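Local coordinates for protein alpha-L-rhamnosidase (Klebsiella oxytoca, PDB 4XHC) that probably hydrolyses terminal alpha-L-rhamnose from glycosides as a family 78 glycoside hydrolase, and binds alpha-L-rhamnopyranose in its pocket, at residues 377-382 / 398-403; 105-110 / 171-176. One frame throughout, in Å; residues are numbered along the deposited sequence.

Interaction 1 of 2, residues 377-382 / 398-403; sequences YCLQRA and RQRLQQ
L379 and L401 meet across an antiparallel helical hairpin. The two helices, 368-389 and 391-412, follow each other directly in the chain and belong to the alpha-helical six-hairpin glycosidase domain. Over these short segments the axes come within 10.0 Å, and their N-to-C directions differ by 164°, close to antiparallel.

The tight part is the leucine pair. The two side chains lie alongside each other, pointing opposite ways, each reaching for the other helix. L379 carries CG anti to its backbone N (chi1 -173°). This brings L379 CD2 down on the backbone of the facing helix, 3.7 Å from L401 N. In return L401 CD1 lies alongside the L379 side chain, 3.9 Å from L379 CD2, and also approaches the backbone of Q380. Both leucines are buried. V336 of helix 322-340 also packs on L379, while I376 and I383 of helix 368-389 add to the surface under L401.

The looser side begins at Q380 and R400. Q380 is partly exposed, and its chain bends at chi2 (63°), which carries the amide across the L401 side chain. R400 is also partly exposed. R400 CB is still 4.3 Å from L379 CD2, but the R400 guanidinium turns off from helix 368-389. No hydrogen bond joins the two segments here, so the contact rests on apolar and van der Waals packing.

On the far side of helix 368-389, R381 folds back over Y377. R381 NH1 lies above the centre of the Y377 ring and donates to Y377 O at 3.0 Å. Back between the helices, the amide of Q380 ends with Q380 OE1 3.6 Å from the methyl L401 CD2.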
ATOM      1  N   TYR A 377      30.126  36.484 -13.911  1.00 51.08           N
ATOM      2  CA  TYR A 377      30.678  35.199 -14.338  1.00 52.02           C
ATOM      3  C   TYR A 377      30.026  34.720 -15.633  1.00 53.26           C
ATOM      4  O   TYR A 377      30.714  34.276 -16.556  1.00 53.26           O
ATOM      5  CB  TYR A 377      30.478  34.148 -13.231  1.00 50.92           C
ATOM      6  CG  TYR A 377      31.085  32.798 -13.533  1.00 50.30           C
ATOM      7  CD1 TYR A 377      30.352  31.823 -14.186  1.00 50.47           C
ATOM      8  CD2 TYR A 377      32.394  32.497 -13.156  1.00 50.60           C
ATOM      9  CE1 TYR A 377      30.906  30.589 -14.471  1.00 52.05           C
ATOM     10  CE2 TYR A 377      32.955  31.268 -13.431  1.00 51.23           C
ATOM     11  CZ  TYR A 377      32.205  30.318 -14.090  1.00 52.70           C
ATOM     12  OH  TYR A 377      32.736  29.089 -14.380  1.00 54.52           O
ATOM     13  N   CYS A 378      28.698  34.822 -15.695  1.00 53.49           N
ATOM     14  CA  CYS A 378      27.936  34.300 -16.832  1.00 54.24           C
ATOM     15  C   CYS A 378      27.934  35.258 -18.034  1.00 53.73           C
ATOM     16  O   CYS A 378      27.936  34.829 -19.189  1.00 53.79           O
ATOM     17  CB  CYS A 378      26.520  33.906 -16.390  1.00 54.76           C
ATOM     18  SG  CYS A 378      26.476  32.432 -15.311  1.00 60.35           S
ATOM     19  N   LEU A 379      27.989  36.554 -17.771  1.00 53.37           N
ATOM     20  CA  LEU A 379      28.184  37.525 -18.850  1.00 54.06           C
ATOM     21  C   LEU A 379      29.486  37.256 -19.604  1.00 54.63           C
ATOM     22  O   LEU A 379      29.519  37.297 -20.824  1.00 55.91           O
ATOM     23  CB  LEU A 379      28.188  38.941 -18.299  1.00 53.98           C
ATOM     24  CG  LEU A 379      28.225  40.044 -19.341  1.00 57.06           C
ATOM     25  CD1 LEU A 379      27.061  39.927 -20.304  1.00 58.20           C
ATOM     26  CD2 LEU A 379      28.200  41.396 -18.655  1.00 59.25           C
ATOM     27  N   GLN A 380      30.556  36.960 -18.875  1.00 54.60           N
ATOM     28  CA  GLN A 380      31.844  36.613 -19.491  1.00 56.09           C
ATOM     29  C   GLN A 380      31.718  35.456 -20.487  1.00 55.04           C
ATOM     30  O   GLN A 380      32.304  35.498 -21.561  1.00 55.78           O
ATOM     31  CB  GLN A 380      32.867  36.271 -18.397  1.00 56.09           C
ATOM     32  CG  GLN A 380      34.271  35.900 -18.872  1.00 57.24           C
ATOM     33  CD  GLN A 380      34.977  37.031 -19.588  1.00 57.63           C
ATOM     34  OE1 GLN A 380      35.751  37.769 -18.985  1.00 58.75           O
ATOM     35  NE2 GLN A 380      34.702  37.181 -20.869  1.00 58.28           N
ATOM     36  N   ARG A 381      30.956  34.431 -20.124  1.00 54.23           N
ATOM     37  CA  ARG A 381      30.745  33.295 -21.018  1.00 55.42           C
ATOM     38  C   ARG A 381      29.828  33.666 -22.172  1.00 55.36           C
ATOM     39  O   ARG A 381      30.002  33.162 -23.279  1.00 57.66           O
ATOM     40  CB  ARG A 381      30.184  32.077 -20.274  1.00 55.62           C
ATOM     41  CG  ARG A 381      31.243  31.202 -19.620  1.00 56.42           C
ATOM     42  CD  ARG A 381      31.647  31.756 -18.273  1.00 56.99           C
ATOM     43  NE  ARG A 381      32.888  31.168 -17.779  1.00 59.56           N
ATOM     44  CZ  ARG A 381      33.646  31.709 -16.825  1.00 59.62           C
ATOM     45  NH1 ARG A 381      33.304  32.848 -16.237  1.00 59.49           N
ATOM     46  NH2 ARG A 381      34.762  31.108 -16.455  1.00 59.85           N
ATOM     47  N   ALA A 382      28.850  34.533 -21.919  1.00 53.40           N
ATOM     48  CA  ALA A 382      28.012  35.063 -22.999  1.00 54.37           C
ATOM     49  C   ALA A 382      28.838  35.828 -24.056  1.00 56.83           C
ATOM     50  O   ALA A 382      28.501  35.824 -25.235  1.00 57.03           O
ATOM     51  CB  ALA A 382      26.918  35.954 -22.431  1.00 53.64           C
ATOM     52  N   ARG A 398      31.117  43.541 -23.626  1.00 69.20           N
ATOM     53  CA  ARG A 398      32.419  43.813 -22.994  1.00 70.38           C
ATOM     54  C   ARG A 398      32.419  45.090 -22.171  1.00 70.21           C
ATOM     55  O   ARG A 398      33.058  45.143 -21.119  1.00 66.67           O
ATOM     56  CB  ARG A 398      33.561  43.871 -24.018  1.00 74.79           C
ATOM     57  CG  ARG A 398      34.136  42.502 -24.337  1.00 77.07           C
ATOM     58  CD  ARG A 398      35.379  42.554 -25.218  1.00 80.85           C
ATOM     59  NE  ARG A 398      35.296  41.501 -26.231  1.00 83.91           N
ATOM     60  CZ  ARG A 398      35.056  41.696 -27.531  1.00 85.86           C
ATOM     61  NH1 ARG A 398      34.898  42.920 -28.033  1.00 85.84           N
ATOM     62  NH2 ARG A 398      34.981  40.643 -28.345  1.00 87.13           N
ATOM     63  N   GLN A 399      31.728  46.118 -22.664  1.00 74.13           N
ATOM     64  CA  GLN A 399      31.594  47.382 -21.930  1.00 76.92           C
ATOM     65  C   GLN A 399      30.768  47.178 -20.680  1.00 73.32           C
ATOM     66  O   GLN A 399      31.074  47.726 -19.630  1.00 73.17           O
ATOM     67  CB  GLN A 399      30.929  48.449 -22.784  1.00 81.39           C
ATOM     68  CG  GLN A 399      31.774  48.876 -23.956  1.00 88.78           C
ATOM     69  CD  GLN A 399      31.083  49.915 -24.795  1.00 95.81           C
ATOM     70  OE1 GLN A 399      31.118  51.091 -24.455  1.00 97.94           O
ATOM     71  NE2 GLN A 399      30.474  49.500 -25.904  1.00 98.34           N
ATOM     72  N   ARG A 400      29.715  46.390 -20.811  1.00 70.85           N
ATOM     73  CA  ARG A 400      28.830  46.116 -19.705  1.00 69.70           C
ATOM     74  C   ARG A 400      29.528  45.328 -18.593  1.00 65.71           C
ATOM     75  O   ARG A 400      29.307  45.587 -17.409  1.00 63.71           O
ATOM     76  CB  ARG A 400      27.617  45.350 -20.199  1.00 72.03           C
ATOM     77  CG  ARG A 400      26.420  45.470 -19.284  1.00 76.99           C
ATOM     78  CD  ARG A 400      25.640  46.723 -19.668  1.00 83.19           C
ATOM     79  NE  ARG A 400      24.282  46.794 -19.122  1.00 88.44           N
ATOM     80  CZ  ARG A 400      23.963  46.984 -17.840  1.00 93.01           C
ATOM     81  NH1 ARG A 400      24.900  47.132 -16.897  1.00 92.82           N
ATOM     82  NH2 ARG A 400      22.673  47.015 -17.503  1.00 95.12           N
ATOM     83  N   LEU A 401      30.368  44.372 -18.985  1.00 64.30           N
ATOM     84  CA  LEU A 401      31.181  43.601 -18.040  1.00 61.64           C
ATOM     85  C   LEU A 401      32.032  44.533 -17.179  1.00 64.04           C
ATOM     86  O   LEU A 401      32.147  44.352 -15.965  1.00 65.02           O
ATOM     87  CB  LEU A 401      32.087  42.618 -18.791  1.00 60.12           C
ATOM     88  CG  LEU A 401      32.808  41.565 -17.941  1.00 58.04           C
ATOM     89  CD1 LEU A 401      31.837  40.499 -17.444  1.00 54.78           C
ATOM     90  CD2 LEU A 401      33.947  40.929 -18.723  1.00 58.23           C
ATOM     91  N   GLN A 402      32.613  45.540 -17.817  1.00 68.84           N
ATOM     92  CA  GLN A 402      33.452  46.496 -17.121  1.00 71.25           C
ATOM     93  C   GLN A 402      32.662  47.323 -16.105  1.00 66.67           C
ATOM     94  O   GLN A 402      33.139  47.556 -14.995  1.00 63.53           O
ATOM     95  CB  GLN A 402      34.165  47.431 -18.118  1.00 79.86           C
ATOM     96  CG  GLN A 402      35.457  48.025 -17.576  1.00 84.35           C
ATOM     97  CD  GLN A 402      36.214  47.039 -16.683  1.00 88.30           C
ATOM     98  OE1 GLN A 402      36.159  47.127 -15.444  1.00 90.49           O
ATOM     99  NE2 GLN A 402      36.880  46.066 -17.300  1.00 89.83           N
ATOM    100  N   GLN A 403      31.473  47.784 -16.498  1.00 65.27           N
ATOM    101  CA  GLN A 403      30.606  48.551 -15.596  1.00 62.84           C
ATOM    102  C   GLN A 403      30.281  47.751 -14.360  1.00 58.31           C
ATOM    103  O   GLN A 403      30.408  48.259 -13.251  1.00 58.14           O
ATOM    104  CB  GLN A 403      29.332  48.990 -16.310  1.00 65.81           C
ATOM    105  CG  GLN A 403      29.593  50.109 -17.304  1.00 72.62           C
ATOM    106  CD  GLN A 403      28.406  50.368 -18.200  1.00 76.05           C
ATOM    107  OE1 GLN A 403      27.257  50.163 -17.789  1.00 79.67           O
ATOM    108  NE2 GLN A 403      28.669  50.822 -19.425  1.00 78.29           N
TER

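Interaction 2 of 2, residues 105-110 / 171-176; sequences GYLHFL and YCFRYL
L107 and L176 both hold CG anti to the backbone N (chi1 -168° and 165°), which sends their methyl ends tip to tip between the two antiparallel sheets of the N-terminal beta-sandwich domain. Strand 106-115 belongs to one sheet and strand 175-182 to the other. L126 and F128 of strand 122-129 pack against both leucines. L107 CD1 also comes within 4.5 Å of F173 CZ.

At the other end the two segments meet through their backbones. G105 and Y171 form an antiparallel hydrogen-bonded pair. G105 N donates to Y171 O at 2.9 Å, and Y171 N donates to G105 O at the same length. The chain changes direction at G105, with backbone angles that suit glycine. Segment 171-176 turns at R174, where R174 and Y175 both face G129 in a classic beta bulge. F128 also stacks on the Y171 ring and meets F173 edge-to-face. Among the leucines, L107 CD2 and L176 CD2 are 3.9 Å apart.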
ATOM      1  N   GLY A 105      16.360   1.550  -7.797  1.00 49.30           N
ATOM      2  CA  GLY A 105      15.699   0.535  -8.593  1.00 50.04           C
ATOM      3  C   GLY A 105      14.450  -0.088  -8.012  1.00 49.89           C
ATOM      4  O   GLY A 105      13.767   0.500  -7.181  1.00 49.57           O
ATOM      5  N   TYR A 106      14.167  -1.304  -8.461  1.00 50.40           N
ATOM      6  CA  TYR A 106      12.899  -1.948  -8.190  1.00 49.28           C
ATOM      7  C   TYR A 106      13.113  -3.197  -7.355  1.00 49.41           C
ATOM      8  O   TYR A 106      14.011  -3.986  -7.644  1.00 49.66           O
ATOM      9  CB  TYR A 106      12.225  -2.259  -9.525  1.00 50.01           C
ATOM     10  CG  TYR A 106      11.997  -1.001 -10.338  1.00 50.27           C
ATOM     11  CD1 TYR A 106      12.958  -0.541 -11.248  1.00 49.97           C
ATOM     12  CD2 TYR A 106      10.839  -0.237 -10.164  1.00 50.21           C
ATOM     13  CE1 TYR A 106      12.761   0.627 -11.975  1.00 49.61           C
ATOM     14  CE2 TYR A 106      10.630   0.927 -10.895  1.00 49.96           C
ATOM     15  CZ  TYR A 106      11.592   1.354 -11.796  1.00 49.70           C
ATOM     16  OH  TYR A 106      11.376   2.508 -12.503  1.00 48.65           O
ATOM     17  N   LEU A 107      12.299  -3.360  -6.313  1.00 49.78           N
ATOM     18  CA  LEU A 107      12.394  -4.512  -5.402  1.00 52.14           C
ATOM     19  C   LEU A 107      11.627  -5.756  -5.908  1.00 54.50           C
ATOM     20  O   LEU A 107      10.490  -5.651  -6.373  1.00 55.04           O
ATOM     21  CB  LEU A 107      11.875  -4.119  -4.021  1.00 50.71           C
ATOM     22  CG  LEU A 107      12.156  -5.099  -2.878  1.00 52.45           C
ATOM     23  CD1 LEU A 107      13.630  -5.132  -2.513  1.00 53.26           C
ATOM     24  CD2 LEU A 107      11.333  -4.734  -1.650  1.00 53.43           C
ATOM     25  N   HIS A 108      12.270  -6.921  -5.812  1.00 56.34           N
ATOM     26  CA  HIS A 108      11.676  -8.212  -6.178  1.00 57.61           C
ATOM     27  C   HIS A 108      11.894  -9.153  -5.008  1.00 56.64           C
ATOM     28  O   HIS A 108      12.995  -9.203  -4.478  1.00 58.87           O
ATOM     29  CB  HIS A 108      12.359  -8.764  -7.445  1.00 61.01           C
ATOM     30  CG  HIS A 108      11.948 -10.161  -7.823  1.00 63.37           C
ATOM     31  ND1 HIS A 108      12.859 -11.178  -8.011  1.00 66.17           N
ATOM     32  CD2 HIS A 108      10.734 -10.699  -8.086  1.00 64.34           C
ATOM     33  CE1 HIS A 108      12.225 -12.285  -8.356  1.00 66.29           C
ATOM     34  NE2 HIS A 108      10.934 -12.020  -8.410  1.00 65.84           N
ATOM     35  N   PHE A 109      10.858  -9.874  -4.582  1.00 56.39           N
ATOM     36  CA  PHE A 109      11.037 -10.954  -3.594  1.00 55.42           C
ATOM     37  C   PHE A 109      10.006 -12.073  -3.730  1.00 54.61           C
ATOM     38  O   PHE A 109       8.938 -11.881  -4.297  1.00 54.24           O
ATOM     39  CB  PHE A 109      11.048 -10.407  -2.159  1.00 55.79           C
ATOM     40  CG  PHE A 109       9.742  -9.811  -1.718  1.00 56.22           C
ATOM     41  CD1 PHE A 109       8.700 -10.624  -1.296  1.00 57.69           C
ATOM     42  CD2 PHE A 109       9.561  -8.438  -1.716  1.00 56.44           C
ATOM     43  CE1 PHE A 109       7.493 -10.080  -0.896  1.00 58.89           C
ATOM     44  CE2 PHE A 109       8.361  -7.886  -1.319  1.00 57.54           C
ATOM     45  CZ  PHE A 109       7.322  -8.704  -0.909  1.00 59.04           C
ATOM     46  N   LEU A 110      10.359 -13.251  -3.229  1.00 55.99           N
ATOM     47  CA  LEU A 110       9.446 -14.384  -3.171  1.00 57.34           C
ATOM     48  C   LEU A 110       9.218 -14.723  -1.718  1.00 56.79           C
ATOM     49  O   LEU A 110      10.143 -14.653  -0.916  1.00 55.26           O
ATOM     50  CB  LEU A 110      10.034 -15.626  -3.860  1.00 60.28           C
ATOM     51  CG  LEU A 110      10.465 -15.605  -5.330  1.00 62.58           C
ATOM     52  CD1 LEU A 110      10.697 -17.040  -5.794  1.00 64.99           C
ATOM     53  CD2 LEU A 110       9.442 -14.925  -6.223  1.00 63.03           C
ATOM     54  N   TYR A 171      12.650   2.862  -5.895  1.00 44.20           N
ATOM     55  CA  TYR A 171      13.140   3.274  -4.588  1.00 44.15           C
ATOM     56  C   TYR A 171      14.643   3.524  -4.654  1.00 45.05           C
ATOM     57  O   TYR A 171      15.329   2.989  -5.521  1.00 46.15           O
ATOM     58  CB  TYR A 171      12.814   2.207  -3.529  1.00 43.70           C
ATOM     59  CG  TYR A 171      11.329   1.947  -3.358  1.00 43.04           C
ATOM     60  CD1 TYR A 171      10.517   2.850  -2.683  1.00 42.01           C
ATOM     61  CD2 TYR A 171      10.734   0.797  -3.882  1.00 43.46           C
ATOM     62  CE1 TYR A 171       9.155   2.621  -2.539  1.00 42.24           C
ATOM     63  CE2 TYR A 171       9.375   0.553  -3.737  1.00 42.44           C
ATOM     64  CZ  TYR A 171       8.587   1.467  -3.066  1.00 42.27           C
ATOM     65  OH  TYR A 171       7.236   1.238  -2.924  1.00 41.96           O
ATOM     66  N   CYS A 172      15.137   4.352  -3.739  1.00 45.84           N
ATOM     67  CA  CYS A 172      16.551   4.666  -3.640  1.00 46.67           C
ATOM     68  C   CYS A 172      16.967   4.354  -2.230  1.00 45.83           C
ATOM     69  O   CYS A 172      16.495   4.988  -1.301  1.00 45.74           O
ATOM     70  CB  CYS A 172      16.777   6.144  -3.924  1.00 49.09           C
ATOM     71  SG  CYS A 172      18.480   6.691  -3.682  1.00 53.19           S
ATOM     72  N   PHE A 173      17.828   3.368  -2.049  1.00 46.85           N
ATOM     73  CA  PHE A 173      18.094   2.887  -0.702  1.00 47.43           C
ATOM     74  C   PHE A 173      19.355   2.055  -0.567  1.00 46.94           C
ATOM     75  O   PHE A 173      19.889   1.536  -1.539  1.00 47.41           O
ATOM     76  CB  PHE A 173      16.907   2.046  -0.212  1.00 48.11           C
ATOM     77  CG  PHE A 173      16.675   0.794  -1.016  1.00 49.20           C
ATOM     78  CD1 PHE A 173      16.002   0.848  -2.228  1.00 50.18           C
ATOM     79  CD2 PHE A 173      17.133  -0.432  -0.567  1.00 50.16           C
ATOM     80  CE1 PHE A 173      15.791  -0.297  -2.981  1.00 49.90           C
ATOM     81  CE2 PHE A 173      16.922  -1.578  -1.311  1.00 51.03           C
ATOM     82  CZ  PHE A 173      16.249  -1.511  -2.519  1.00 50.49           C
ATOM     83  N   ARG A 174      19.811   1.939   0.673  1.00 46.88           N
ATOM     84  CA  ARG A 174      20.740   0.898   1.063  1.00 47.43           C
ATOM     85  C   ARG A 174      20.105  -0.126   2.032  1.00 47.54           C
ATOM     86  O   ARG A 174      20.359  -1.329   1.917  1.00 46.36           O
ATOM     87  CB  ARG A 174      21.980   1.503   1.696  1.00 48.54           C
ATOM     88  CG  ARG A 174      22.878   0.422   2.248  1.00 49.89           C
ATOM     89  CD  ARG A 174      24.280   0.880   2.547  1.00 50.47           C
ATOM     90  NE  ARG A 174      24.951  -0.161   3.310  1.00 50.85           N
ATOM     91  CZ  ARG A 174      26.222  -0.124   3.673  1.00 51.29           C
ATOM     92  NH1 ARG A 174      26.994   0.896   3.328  1.00 51.16           N
ATOM     93  NH2 ARG A 174      26.718  -1.125   4.374  1.00 51.99           N
ATOM     94  N   TYR A 175      19.312   0.353   2.995  1.00 47.31           N
ATOM     95  CA  TYR A 175      18.679  -0.524   3.983  1.00 48.08           C
ATOM     96  C   TYR A 175      17.199  -0.686   3.688  1.00 48.25           C
ATOM     97  O   TYR A 175      16.548   0.241   3.185  1.00 48.84           O
ATOM     98  CB  TYR A 175      18.881   0.003   5.409  1.00 47.06           C
ATOM     99  CG  TYR A 175      20.331   0.157   5.762  1.00 48.00           C
ATOM    100  CD1 TYR A 175      21.077  -0.912   6.251  1.00 48.22           C
ATOM    101  CD2 TYR A 175      20.975   1.375   5.574  1.00 49.21           C
ATOM    102  CE1 TYR A 175      22.422  -0.765   6.558  1.00 49.06           C
ATOM    103  CE2 TYR A 175      22.319   1.533   5.870  1.00 49.21           C
ATOM    104  CZ  TYR A 175      23.032   0.465   6.364  1.00 49.60           C
ATOM    105  OH  TYR A 175      24.356   0.655   6.645  1.00 50.59           O
ATOM    106  N   LEU A 176      16.689  -1.875   4.006  1.00 48.21           N
ATOM    107  CA  LEU A 176      15.285  -2.212   3.847  1.00 48.07           C
ATOM    108  C   LEU A 176      14.780  -2.884   5.123  1.00 49.30           C
ATOM    109  O   LEU A 176      15.263  -3.938   5.504  1.00 49.05           O
ATOM    110  CB  LEU A 176      15.103  -3.162   2.662  1.00 47.83           C
ATOM    111  CG  LEU A 176      13.749  -3.878   2.586  1.00 47.85           C
ATOM    112  CD1 LEU A 176      12.619  -2.867   2.453  1.00 48.12           C
ATOM    113  CD2 LEU A 176      13.716  -4.864   1.433  1.00 48.85           C
TER

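Interaction 2 comes first along the chain, and interaction 1 follows it without overlap. The two lie on opposite sides of the chain's centre. Their own centres are 49 Å apart, and their nearest atoms about 29 Å, so they do not touch. They share no helix, strand or sheet. Interaction 2 joins strands of the N-terminal beta domain, while interaction 1 joins consecutive helices of the six-hairpin glycosidase domain. One contact thus lies in each domain of this two-domain rhamnosidase. The residues of the rhamnose pocket fall in the glycosidase range, but none of them belongs to either contact.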